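PDB 3MSE: calcium-dependent protein kinase, putative from Plasmodium falciparum, which probably phosphorylates serine and threonine residues of other proteins in response to calcium, this chain being its calcium-binding C-terminal EF-hand domain. Local coordinates for residues S132-D136 / K137-N141. Numbering follows the deposited sequence.
Sequences SLVHD and KVLDN
D136 and K137 meet because their side chains set off in the same direction and K137 then curls back: CG of D136 sits between its own backbone N and carbonyl carbon (chi1 61°), while the lysine bends at CB-CG (chi2 -75°) and again near its end. NZ of K137 comes to OD2 of D136 at 2.8 Å, obliquely, 44° out of the carboxylate plane, and the aliphatic part of the lysine runs past the same oxygen, with K137 CG 3.4 Å from D136 OD2. This salt bridge between sequence neighbours lies on the surface, where NZ is shared between D136 and N85 OD1 of the second subunit, which places the pair at the subunit contact. The backbone here makes a type I turn from V134 to K137, closed by K137 N bonding V134 O at 2.9 Å. Past the turn, L139 reaches back to V134: L139 CD1 lies 3.7 Å from V134 CG1, the two side chains crossing nearly at right angles. Within the turn, H135 directs its ring back to the end of helix 127-133, and S132 O accepts both H135 N and the ring ND1 of H135, the latter at 2.9 Å, which should limit rotation of the imidazole. The whole bend links helix 127-133, the exiting helix of the second calcium-binding EF-hand, to helix 141-152, where D140 takes the N-cap position. L139 also packs on N18 and I22 of the long helix 18-48, and L133 rests on I22 and I26 of that same helix.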
loop_
_atom_site.group_PDB
_atom_site.type_symbol
_atom_site.label_atom_id
_atom_site.label_comp_id
_atom_site.label_asym_id
_atom_site.label_seq_id
_atom_site.Cartn_x
_atom_site.Cartn_y
_atom_site.Cartn_z
ATOM N N SER A 132 -9.516 24.608 -4.052
ATOM C CA SER A 132 -8.134 24.510 -4.481
ATOM C C SER A 132 -7.857 23.160 -5.137
ATOM O O SER A 132 -7.217 23.079 -6.196
ATOM C CB SER A 132 -7.186 24.745 -3.299
ATOM O OG SER A 132 -5.856 24.580 -3.753
ATOM N N LEU A 133 -8.362 22.104 -4.506
ATOM C CA LEU A 133 -8.226 20.754 -5.040
ATOM C C LEU A 133 -8.713 20.675 -6.496
ATOM O O LEU A 133 -8.118 19.983 -7.311
ATOM C CB LEU A 133 -8.996 19.743 -4.153
ATOM C CG LEU A 133 -8.907 18.271 -4.561
ATOM C CD1 LEU A 133 -7.476 17.764 -4.463
ATOM C CD2 LEU A 133 -9.812 17.423 -3.690
ATOM N N VAL A 134 -9.765 21.412 -6.829
ATOM C CA VAL A 134 -10.322 21.323 -8.171
ATOM C C VAL A 134 -9.891 22.453 -9.090
ATOM O O VAL A 134 -10.523 22.699 -10.138
ATOM C CB VAL A 134 -11.869 21.161 -8.140
ATOM C CG1 VAL A 134 -12.232 19.951 -7.277
ATOM C CG2 VAL A 134 -12.554 22.421 -7.610
ATOM N N HIS A 135 -8.802 23.122 -8.716
ATOM C CA HIS A 135 -8.334 24.320 -9.440
ATOM C C HIS A 135 -7.989 24.017 -10.908
ATOM O O HIS A 135 -8.069 24.897 -11.764
ATOM C CB HIS A 135 -7.115 24.940 -8.721
ATOM C CG HIS A 135 -5.834 24.243 -9.042
ATOM N ND1 HIS A 135 -5.510 23.011 -8.522
ATOM C CD2 HIS A 135 -4.834 24.568 -9.890
ATOM C CE1 HIS A 135 -4.352 22.617 -9.020
ATOM N NE2 HIS A 135 -3.918 23.548 -9.850
ATOM N N ASP A 136 -7.611 22.773 -11.205
ATOM C CA ASP A 136 -7.304 22.398 -12.587
ATOM C C ASP A 136 -8.412 21.560 -13.253
ATOM O O ASP A 136 -8.152 20.820 -14.195
ATOM C CB ASP A 136 -5.952 21.669 -12.672
ATOM C CG ASP A 136 -5.914 20.364 -11.848
ATOM O OD1 ASP A 136 -4.845 19.722 -11.861
ATOM O OD2 ASP A 136 -6.909 19.978 -11.181
ATOM N N LYS A 137 -9.632 21.680 -12.746
ATOM C CA LYS A 137 -10.767 20.897 -13.231
ATOM C C LYS A 137 -11.888 21.856 -13.524
ATOM O O LYS A 137 -12.044 22.877 -12.834
ATOM C CB LYS A 137 -11.248 19.891 -12.165
ATOM C CG LYS A 137 -10.180 19.002 -11.547
ATOM C CD LYS A 137 -9.750 17.896 -12.497
ATOM C CE LYS A 137 -8.877 16.848 -11.791
ATOM N NZ LYS A 137 -7.463 17.299 -11.604
ATOM N N VAL A 138 -12.680 21.527 -14.539
ATOM C CA VAL A 138 -13.762 22.404 -15.000
ATOM C C VAL A 138 -14.928 22.535 -13.996
ATOM O O VAL A 138 -15.793 23.408 -14.155
ATOM C CB VAL A 138 -14.227 22.026 -16.448
ATOM C CG1 VAL A 138 -14.537 20.523 -16.564
ATOM C CG2 VAL A 138 -15.415 22.865 -16.896
ATOM N N LEU A 139 -14.923 21.709 -12.951
ATOM C CA LEU A 139 -15.918 21.756 -11.861
ATOM C C LEU A 139 -16.100 23.140 -11.230
ATOM O O LEU A 139 -15.168 23.949 -11.211
ATOM C CB LEU A 139 -15.551 20.767 -10.745
ATOM C CG LEU A 139 -15.114 19.345 -11.089
ATOM C CD1 LEU A 139 -14.573 18.682 -9.833
ATOM C CD2 LEU A 139 -16.269 18.540 -11.673
ATOM N N ASP A 140 -17.292 23.378 -10.678
ATOM C CA ASP A 140 -17.684 24.688 -10.150
ATOM C C ASP A 140 -18.233 24.592 -8.722
ATOM O O ASP A 140 -18.078 23.563 -8.058
ATOM C CB ASP A 140 -18.716 25.351 -11.084
ATOM C CG ASP A 140 -19.997 24.502 -11.277
ATOM O OD1 ASP A 140 -20.439 23.779 -10.346
ATOM O OD2 ASP A 140 -20.571 24.578 -12.383
ATOM N N ASN A 141 -18.896 25.654 -8.265
ATOM C CA ASN A 141 -19.394 25.719 -6.885
ATOM C C ASN A 141 -20.571 24.785 -6.547
ATOM O O ASN A 141 -20.719 24.367 -5.387
ATOM C CB ASN A 141 -19.745 27.158 -6.503
ATOM C CG ASN A 141 -19.219 27.524 -5.135
ATOM O OD1 ASN A 141 -19.979 27.639 -4.169
ATOM N ND2 ASN A 141 -17.896 27.679 -5.037
#